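Local structure of Ala-tRNApro hydrolase ProX (Aeropyrum pernix, 1WDV) at residues 39-44 and 116-121; 48-53 and 75-80; 54-59 and 108-113. The protein probably hydrolyses mischarged Ala-tRNA(Pro), acting as a free-standing trans-editing deacylase alongside prolyl-tRNA synthetase. All coordinates share one frame; numbering follows the deposited sequence.

Strand 43-50 carries contacts 1 and 2 and lies beside the strand 55-61 of contact 3, all within the aminoacyl-tRNA editing domain. Its start carries contact 1 and its end contact 2, so these two lie on opposite sides of the chain's centre, about 26 Å apart, centre to centre. Contact 3 sits between them, its centre about 15 Å from that of contact 1 and about 12 Å from that of contact 2, and is the buried one. It meets contact 1 where Val43 packs on Val59, and contact 2 where Tyr56 N is hydrogen-bonded to Val48 O. Contacts 2 and 3 are pairings within one mixed sheet, whereas contact 1 leads to the smaller antiparallel sheet.

Contact 1: residues 39-44 and 116-121; sequences ESEIVK and LSRKKV
A short 3-10 turn, residues 39-41, leads into strand 43-50 and meets the loop that runs into strand 121-124, so the contact joins the mixed sheet of the editing domain to its three-stranded antiparallel sheet. Arg118 does most of the polar work. Bent at chi2 and chi3, its chain brings the guanidinium edge to Ser40, where Arg118 NH2 gives a weak hydrogen bond to Ser40 OG over 2.8 Å, the N-H...O angle being only 126°. Ser40 OG has a second partner in the hydroxyl of Ser38. Water 1 accepts from Arg118 NE in the guanidinium plane and donates to Ser40 O, a bridge that ties the arginine to the turn's backbone. Glu41 comes across one guanidinium face, its CG 3.3 Å from Arg118 NE, with carboxylate and guanidinium planes 17° apart. The salt bridge is therefore long, 3.9 Å from Glu41 OE1 to Arg118 NH1, and rests on charge alone, since no N-H points at the oxygen. Glu41 OE2 is hydrogen-bonded to Ser38 OG instead. Next to this polar group, Val43 CG1 packs on Val121 CB. Water 2 completes the network, donating to Glu41 OE1 and Lys120 O at 2.6 Å each.

Contact 2: residues 48-53 and 75-80; sequences VLDNAG and AGKPVR
Here strand 79-81, at one edge of the mixed sheet within the chain, pairs antiparallel with the end of strand 43-50, and the pairing passes directly into a turn. The tight part is the ladder. Leu49 and Arg80 form a hydrogen-bonded pair: Leu49 N reaches Arg80 O over 2.8 Å, almost straight at 172°, and Arg80 N returns a bond to Leu49 O. Asp50 and Val79 follow as a non-hydrogen-bonded pair, with Val79 CG1 against Asp50 CB. Beside them Val48 CG1, anti to its backbone N, touches Val79 CB at 3.8 Å, while Val79 also packs on helix 68-75.

On the face carrying Leu49 and Arg80 the two side chains run side by side. Leu49 CD1 lies over one guanidinium face, and Glu86 holds the charge by a salt bridge to NH1.

Beyond Asp50 the contact loosens. Asn51 N makes only a weak bond to Pro78 O, and the Asn51 side-chain carboxamide lies against the proline ring, with OD1 3.5 Å from Pro78 CD. Asp50 OD1 accepts from Ala52 N over 2.8 Å, which makes an Asx turn, and also from Gly54 N, while OD2 bonds to Tyr56 OH. An alanine in place of Asp50 would probably loosen this turn, losing the carboxylate that collects both backbone N-H groups and the tyrosine hydroxyl. Lys77 reaches along the solvent side, extended beyond CG, but NZ stays 4.5 Å from Asp50 OD2, beyond a salt bridge. Water 4 spans that separation, donating to Asp50 OD2 at 2.8 Å and accepting a weak bond from Lys77 NZ.

Contact 3: residues 54-59 and 108-113; sequences GVYAVV and VLVVDR
Strands 55-59 and 108-112 run parallel, their axes 4.6 Å apart at closest and crossing at -24°, and five backbone hydrogen bonds join them in the central part of the mixed sheet. The bonds alternate as parallel pairing requires: Val108 N to Val55 O, Ala57 N to Val108 O, Val110 N to Ala57 O, Val59 N to Val110 O, and Asp112 N to Val59 O. Most are close to straight, and the last three meet their oxygens nearly along the C=O axis. Ala57 N differs, approaching Val108 O over 2.8 Å from above the carbonyl plane.

Tyr56, Val58, Val108 and Val110 share one face. The Tyr56 ring lies beside Val108, pointing the same way, with CD2 3.7 Å from Val108 CB; Val110 CG2 approaches the same CD2 at 4.3 Å. Val58 CG2 then meets Val110 CB. Helix 68-75 packs on this face, Met71 and Ala75 against Tyr56 and Leu74 against Val110.

On the other face Leu109, with CG anti to its backbone N (chi1 -179°), swings CD1 back toward the neighbouring strand. That methyl lies 3.5 Å from Ala57 O and 3.9 Å from Val59 CG2, and it also touches Ala57 CB at 4.1 Å. Helix 136-143 packs against Leu109 and Val111 here. At the strand's end Asp112 turns its carboxylate to the C-terminal segment, where OD2 accepts from Val150 N and bonds to Ser151 OG.

Apolar side chains on both faces and a regular backbone ladder between them imply that cohesion here comes largely from buried hydrophobic surface and from main-chain groups that satisfy one another across the pair, others bonding to the flanking strands 43-50 and 146-148, with side-chain polarity confined to the ends.

Contact 1: residues 39-44 and 116-121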
loop_
_atom_site.group_PDB
_atom_site.type_symbol
_atom_site.label_atom_id
_atom_site.label_comp_id
_atom_site.label_asym_id
_atom_site.label_seq_id
_atom_site.Cartn_x
_atom_site.Cartn_y
_atom_site.Cartn_z
ATOM N N GLU A 39 1.192 -5.800 13.817
ATOM C CA GLU A 39 1.626 -4.739 12.925
ATOM C C GLU A 39 1.933 -5.254 11.530
ATOM O O GLU A 39 1.764 -4.525 10.544
ATOM C CB GLU A 39 2.877 -4.050 13.461
ATOM C CG GLU A 39 2.564 -3.104 14.609
ATOM C CD GLU A 39 3.735 -2.208 14.942
ATOM O OE1 GLU A 39 4.654 -2.088 14.104
ATOM O OE2 GLU A 39 3.736 -1.617 16.033
ATOM N N SER A 40 2.381 -6.502 11.440
ATOM C CA SER A 40 2.707 -7.074 10.140
ATOM C C SER A 40 1.463 -7.224 9.266
ATOM O O SER A 40 1.583 -7.392 8.053
ATOM C CB SER A 40 3.423 -8.430 10.286
ATOM O OG SER A 40 2.537 -9.456 10.716
ATOM N N GLU A 41 0.293 -7.171 9.883
ATOM C CA GLU A 41 -0.968 -7.253 9.129
ATOM C C GLU A 41 -1.528 -5.902 8.718
ATOM O O GLU A 41 -2.565 -5.839 8.041
ATOM C CB GLU A 41 -2.017 -8.019 9.924
ATOM C CG GLU A 41 -1.603 -9.476 10.040
ATOM C CD GLU A 41 -2.285 -10.185 11.186
ATOM O OE1 GLU A 41 -3.311 -10.863 10.961
ATOM O OE2 GLU A 41 -1.781 -10.077 12.324
ATOM N N ILE A 42 -0.887 -4.820 9.166
ATOM C CA ILE A 42 -1.284 -3.458 8.775
ATOM C C ILE A 42 -0.249 -3.097 7.699
ATOM O O ILE A 42 0.930 -2.865 8.011
ATOM C CB ILE A 42 -1.134 -2.453 9.922
ATOM C CG1 ILE A 42 -1.943 -2.911 11.137
ATOM C CG2 ILE A 42 -1.572 -1.064 9.444
ATOM C CD1 ILE A 42 -3.501 -3.092 10.905
ATOM N N VAL A 43 -0.658 -3.021 6.447
ATOM C CA VAL A 43 0.333 -2.760 5.415
ATOM C C VAL A 43 0.342 -1.322 4.957
ATOM O O VAL A 43 -0.697 -0.672 4.908
ATOM C CB VAL A 43 0.124 -3.676 4.190
ATOM C CG1 VAL A 43 0.328 -5.121 4.596
ATOM C CG2 VAL A 43 -1.299 -3.505 3.636
ATOM N N LYS A 44 1.530 -0.825 4.638
ATOM C CA LYS A 44 1.600 0.544 4.163
ATOM C C LYS A 44 1.950 0.553 2.691
ATOM O O LYS A 44 2.707 -0.295 2.236
ATOM C CB LYS A 44 2.616 1.335 4.980
ATOM C CG LYS A 44 3.894 0.619 5.278
ATOM C CD LYS A 44 4.406 1.054 6.655
ATOM C CE LYS A 44 5.792 0.504 6.976
ATOM N NZ LYS A 44 6.367 1.176 8.187
ATOM N N LEU A 116 2.612 -12.522 1.144
ATOM C CA LEU A 116 1.806 -13.470 0.394
ATOM C C LEU A 116 1.147 -14.634 1.134
ATOM O O LEU A 116 0.069 -15.101 0.728
ATOM C CB LEU A 116 2.615 -13.958 -0.809
ATOM C CG LEU A 116 2.788 -12.830 -1.835
ATOM C CD1 LEU A 116 3.685 -13.327 -2.946
ATOM C CD2 LEU A 116 1.418 -12.425 -2.393
ATOM N N SER A 117 1.759 -15.096 2.226
ATOM C CA SER A 117 1.161 -16.185 2.987
ATOM C C SER A 117 0.032 -15.700 3.890
ATOM O O SER A 117 -0.737 -16.501 4.423
ATOM C CB SER A 117 2.211 -16.881 3.854
ATOM O OG SER A 117 2.726 -15.969 4.794
ATOM N N ARG A 118 -0.088 -14.382 4.057
ATOM C CA ARG A 118 -1.154 -13.852 4.914
ATOM C C ARG A 118 -2.463 -13.746 4.131
ATOM O O ARG A 118 -2.509 -13.135 3.058
ATOM C CB ARG A 118 -0.755 -12.476 5.485
ATOM C CG ARG A 118 -1.710 -11.980 6.586
ATOM C CD ARG A 118 -1.425 -12.641 7.934
ATOM N NE ARG A 118 -0.222 -12.093 8.556
ATOM C CZ ARG A 118 0.214 -12.497 9.742
ATOM N NH1 ARG A 118 -0.447 -13.452 10.392
ATOM N NH2 ARG A 118 1.266 -11.916 10.303
ATOM N N LYS A 119 -3.530 -14.351 4.641
ATOM C CA LYS A 119 -4.784 -14.306 3.899
ATOM C C LYS A 119 -5.454 -12.951 3.917
ATOM O O LYS A 119 -6.095 -12.569 2.939
ATOM C CB LYS A 119 -5.760 -15.363 4.430
ATOM C CG LYS A 119 -5.189 -16.770 4.269
ATOM C CD LYS A 119 -6.266 -17.832 4.119
ATOM C CE LYS A 119 -5.682 -19.086 3.461
ATOM N NZ LYS A 119 -6.732 -20.100 3.184
ATOM N N LYS A 120 -5.291 -12.222 5.013
ATOM C CA LYS A 120 -5.949 -10.932 5.150
ATOM C C LYS A 120 -5.026 -9.886 5.758
ATOM O O LYS A 120 -4.326 -10.141 6.751
ATOM C CB LYS A 120 -7.191 -11.115 6.027
ATOM C CG LYS A 120 -7.973 -9.866 6.357
ATOM C CD LYS A 120 -9.268 -10.258 7.084
ATOM C CE LYS A 120 -10.109 -11.212 6.217
ATOM N NZ LYS A 120 -11.373 -11.695 6.885
ATOM N N VAL A 121 -4.986 -8.718 5.129
ATOM C CA VAL A 121 -4.179 -7.607 5.652
ATOM C C VAL A 121 -5.031 -6.361 5.545
ATOM O O VAL A 121 -6.115 -6.381 4.936
ATOM C CB VAL A 121 -2.831 -7.395 4.901
ATOM C CG1 VAL A 121 -1.936 -8.649 5.086
ATOM C CG2 VAL A 121 -3.075 -7.125 3.421
HETATM O O HOH W 1 1.312 -10.179 7.473
HETATM O O HOH W 2 -5.115 -11.087 9.035
#

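Contact 2: residues 48-53 and 75-80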
loop_
_atom_site.group_PDB
_atom_site.type_symbol
_atom_site.label_atom_id
_atom_site.label_comp_id
_atom_site.label_asym_id
_atom_site.label_seq_id
_atom_site.Cartn_x
_atom_site.Cartn_y
_atom_site.Cartn_z
ATOM N N VAL A 48 7.356 5.500 -4.029
ATOM C CA VAL A 48 8.789 5.591 -4.290
ATOM C C VAL A 48 8.989 6.217 -5.670
ATOM O O VAL A 48 8.239 5.917 -6.607
ATOM C CB VAL A 48 9.405 4.174 -4.233
ATOM C CG1 VAL A 48 10.885 4.187 -4.613
ATOM C CG2 VAL A 48 9.250 3.635 -2.798
ATOM N N LEU A 49 10.003 7.078 -5.783
ATOM C CA LEU A 49 10.266 7.771 -7.041
ATOM C C LEU A 49 11.634 7.453 -7.599
ATOM O O LEU A 49 12.601 7.428 -6.845
ATOM C CB LEU A 49 10.218 9.276 -6.805
ATOM C CG LEU A 49 8.978 9.793 -6.069
ATOM C CD1 LEU A 49 9.151 11.296 -5.825
ATOM C CD2 LEU A 49 7.731 9.525 -6.895
ATOM N N ASP A 50 11.748 7.219 -8.905
ATOM C CA ASP A 50 13.078 7.033 -9.446
ATOM C C ASP A 50 13.510 8.385 -10.031
ATOM O O ASP A 50 12.754 9.361 -9.983
ATOM C CB ASP A 50 13.160 5.874 -10.477
ATOM C CG ASP A 50 12.340 6.101 -11.748
ATOM O OD1 ASP A 50 12.224 7.247 -12.219
ATOM O OD2 ASP A 50 11.823 5.082 -12.304
ATOM N N ASN A 51 14.730 8.483 -10.544
ATOM C CA ASN A 51 15.170 9.766 -11.072
ATOM C C ASN A 51 14.810 10.071 -12.529
ATOM O O ASN A 51 15.396 10.976 -13.139
ATOM C CB ASN A 51 16.677 9.912 -10.857
ATOM C CG ASN A 51 17.485 8.947 -11.710
ATOM O OD1 ASN A 51 16.949 8.022 -12.323
ATOM N ND2 ASN A 51 18.793 9.166 -11.747
ATOM N N ALA A 52 13.846 9.345 -13.087
ATOM C CA ALA A 52 13.424 9.563 -14.458
ATOM C C ALA A 52 11.909 9.628 -14.607
ATOM O O ALA A 52 11.364 9.181 -15.610
ATOM C CB ALA A 52 13.998 8.464 -15.373
ATOM N N GLY A 53 11.228 10.160 -13.589
ATOM C CA GLY A 53 9.788 10.287 -13.653
ATOM C C GLY A 53 8.974 9.059 -13.276
ATOM O O GLY A 53 7.742 9.101 -13.308
ATOM N N ALA A 75 14.049 -1.154 -9.692
ATOM C CA ALA A 75 13.804 -0.062 -10.635
ATOM C C ALA A 75 14.880 0.023 -11.710
ATOM O O ALA A 75 14.609 0.435 -12.842
ATOM C CB ALA A 75 13.717 1.283 -9.879
ATOM N N GLY A 76 16.103 -0.348 -11.337
ATOM C CA GLY A 76 17.215 -0.277 -12.265
ATOM C C GLY A 76 17.711 1.152 -12.383
ATOM O O GLY A 76 18.494 1.474 -13.271
ATOM N N LYS A 77 17.256 2.005 -11.470
ATOM C CA LYS A 77 17.601 3.426 -11.453
ATOM C C LYS A 77 17.630 3.905 -10.009
ATOM O O LYS A 77 17.032 3.285 -9.146
ATOM C CB LYS A 77 16.512 4.247 -12.172
ATOM C CG LYS A 77 16.433 4.042 -13.663
ATOM C CD LYS A 77 15.253 4.784 -14.235
ATOM C CE LYS A 77 15.202 4.587 -15.751
ATOM N NZ LYS A 77 13.857 4.920 -16.274
ATOM N N PRO A 78 18.319 5.027 -9.739
ATOM C CA PRO A 78 18.385 5.564 -8.381
ATOM C C PRO A 78 16.953 5.868 -7.917
ATOM O O PRO A 78 16.145 6.379 -8.701
ATOM C CB PRO A 78 19.199 6.849 -8.552
ATOM C CG PRO A 78 20.087 6.533 -9.749
ATOM C CD PRO A 78 19.116 5.840 -10.675
ATOM N N VAL A 79 16.642 5.581 -6.657
ATOM C CA VAL A 79 15.290 5.863 -6.145
ATOM C C VAL A 79 15.301 6.533 -4.785
ATOM O O VAL A 79 16.329 6.584 -4.098
ATOM C CB VAL A 79 14.435 4.572 -5.979
ATOM C CG1 VAL A 79 14.213 3.926 -7.334
ATOM C CG2 VAL A 79 15.109 3.601 -5.020
ATOM N N ARG A 80 14.141 7.047 -4.394
ATOM C CA ARG A 80 14.003 7.661 -3.079
ATOM C C ARG A 80 12.544 7.599 -2.707
ATOM O O ARG A 80 11.696 7.329 -3.545
ATOM C CB ARG A 80 14.460 9.132 -3.074
ATOM C CG ARG A 80 13.546 10.110 -3.842
ATOM C CD ARG A 80 13.988 11.541 -3.540
ATOM N NE ARG A 80 13.332 12.548 -4.382
ATOM C CZ ARG A 80 12.113 13.048 -4.189
ATOM N NH1 ARG A 80 11.378 12.638 -3.170
ATOM N NH2 ARG A 80 11.631 13.992 -5.012
HETATM O O HOH W 3 15.454 9.056 -7.210
HETATM O O HOH W 4 10.750 4.989 -14.901
#

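Contact 3: residues 54-59 and 108-113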
loop_
_atom_site.group_PDB
_atom_site.type_symbol
_atom_site.label_atom_id
_atom_site.label_comp_id
_atom_site.label_asym_id
_atom_site.label_seq_id
_atom_site.Cartn_x
_atom_site.Cartn_y
_atom_site.Cartn_z
ATOM N N GLY A 54 9.639 7.977 -12.894
ATOM C CA GLY A 54 8.915 6.763 -12.534
ATOM C C GLY A 54 8.345 6.818 -11.123
ATOM O O GLY A 54 8.961 7.373 -10.207
ATOM N N VAL A 55 7.155 6.254 -10.951
ATOM C CA VAL A 55 6.514 6.282 -9.650
ATOM C C VAL A 55 6.048 4.884 -9.318
ATOM O O VAL A 55 5.397 4.223 -10.135
ATOM C CB VAL A 55 5.309 7.231 -9.634
ATOM C CG1 VAL A 55 4.719 7.295 -8.216
ATOM C CG2 VAL A 55 5.761 8.644 -10.115
ATOM N N TYR A 56 6.363 4.449 -8.105
ATOM C CA TYR A 56 5.979 3.130 -7.639
ATOM C C TYR A 56 5.188 3.206 -6.328
ATOM O O TYR A 56 5.369 4.144 -5.547
ATOM C CB TYR A 56 7.225 2.291 -7.371
ATOM C CG TYR A 56 8.194 2.202 -8.516
ATOM C CD1 TYR A 56 9.087 3.246 -8.765
ATOM C CD2 TYR A 56 8.223 1.082 -9.344
ATOM C CE1 TYR A 56 9.997 3.186 -9.814
ATOM C CE2 TYR A 56 9.145 1.016 -10.421
ATOM C CZ TYR A 56 10.019 2.082 -10.629
ATOM O OH TYR A 56 10.919 2.070 -11.675
ATOM N N ALA A 57 4.296 2.244 -6.121
ATOM C CA ALA A 57 3.523 2.124 -4.872
ATOM C C ALA A 57 4.025 0.765 -4.373
ATOM O O ALA A 57 3.853 -0.245 -5.037
ATOM C CB ALA A 57 2.026 2.076 -5.154
ATOM N N VAL A 58 4.644 0.767 -3.198
ATOM C CA VAL A 58 5.268 -0.430 -2.651
ATOM C C VAL A 58 4.576 -0.810 -1.344
ATOM O O VAL A 58 4.624 -0.066 -0.369
ATOM C CB VAL A 58 6.784 -0.134 -2.405
ATOM C CG1 VAL A 58 7.526 -1.435 -2.006
ATOM C CG2 VAL A 58 7.397 0.475 -3.695
ATOM N N VAL A 59 3.949 -1.985 -1.335
ATOM C CA VAL A 59 3.214 -2.457 -0.178
ATOM C C VAL A 59 4.067 -3.361 0.684
ATOM O O VAL A 59 4.519 -4.425 0.232
ATOM C CB VAL A 59 1.943 -3.236 -0.612
ATOM C CG1 VAL A 59 1.149 -3.625 0.589
ATOM C CG2 VAL A 59 1.090 -2.345 -1.543
ATOM N N VAL A 108 3.445 2.148 -10.672
ATOM C CA VAL A 108 3.731 0.728 -10.725
ATOM C C VAL A 108 3.627 0.116 -9.342
ATOM O O VAL A 108 4.313 0.566 -8.411
ATOM C CB VAL A 108 5.137 0.531 -11.263
ATOM C CG1 VAL A 108 5.515 -0.943 -11.222
ATOM C CG2 VAL A 108 5.209 1.113 -12.682
ATOM N N LEU A 109 2.812 -0.933 -9.213
ATOM C CA LEU A 109 2.629 -1.577 -7.912
ATOM C C LEU A 109 3.628 -2.709 -7.640
ATOM O O LEU A 109 3.876 -3.553 -8.512
ATOM C CB LEU A 109 1.198 -2.128 -7.823
ATOM C CG LEU A 109 0.764 -2.834 -6.533
ATOM C CD1 LEU A 109 0.747 -1.801 -5.414
ATOM C CD2 LEU A 109 -0.619 -3.453 -6.705
ATOM N N VAL A 110 4.201 -2.703 -6.441
ATOM C CA VAL A 110 5.176 -3.724 -6.002
ATOM C C VAL A 110 4.682 -4.238 -4.647
ATOM O O VAL A 110 4.352 -3.451 -3.772
ATOM C CB VAL A 110 6.597 -3.104 -5.820
ATOM C CG1 VAL A 110 7.589 -4.161 -5.330
ATOM C CG2 VAL A 110 7.087 -2.479 -7.135
ATOM N N VAL A 111 4.649 -5.558 -4.464
ATOM C CA VAL A 111 4.165 -6.140 -3.202
ATOM C C VAL A 111 5.265 -6.975 -2.568
ATOM O O VAL A 111 5.872 -7.816 -3.237
ATOM C CB VAL A 111 2.914 -7.028 -3.458
ATOM C CG1 VAL A 111 2.446 -7.688 -2.164
ATOM C CG2 VAL A 111 1.772 -6.146 -3.970
ATOM N N ASP A 112 5.567 -6.724 -1.295
ATOM C CA ASP A 112 6.601 -7.524 -0.647
ATOM C C ASP A 112 6.136 -8.966 -0.479
ATOM O O ASP A 112 5.050 -9.216 0.038
ATOM C CB ASP A 112 6.996 -6.972 0.704
ATOM C CG ASP A 112 8.269 -7.627 1.209
ATOM O OD1 ASP A 112 8.233 -8.805 1.638
ATOM O OD2 ASP A 112 9.327 -6.999 1.128
ATOM N N ARG A 113 6.970 -9.924 -0.880
ATOM C CA ARG A 113 6.533 -11.319 -0.830
ATOM C C ARG A 113 6.251 -11.856 0.564
ATOM O O ARG A 113 5.523 -12.837 0.688
ATOM C CB ARG A 113 7.529 -12.252 -1.566
ATOM C CG ARG A 113 8.459 -13.032 -0.683
ATOM C CD ARG A 113 9.481 -13.852 -1.451
ATOM N NE ARG A 113 10.274 -13.067 -2.385
ATOM C CZ ARG A 113 10.087 -13.046 -3.702
ATOM N NH1 ARG A 113 9.123 -13.769 -4.272
ATOM N NH2 ARG A 113 10.880 -12.298 -4.459
#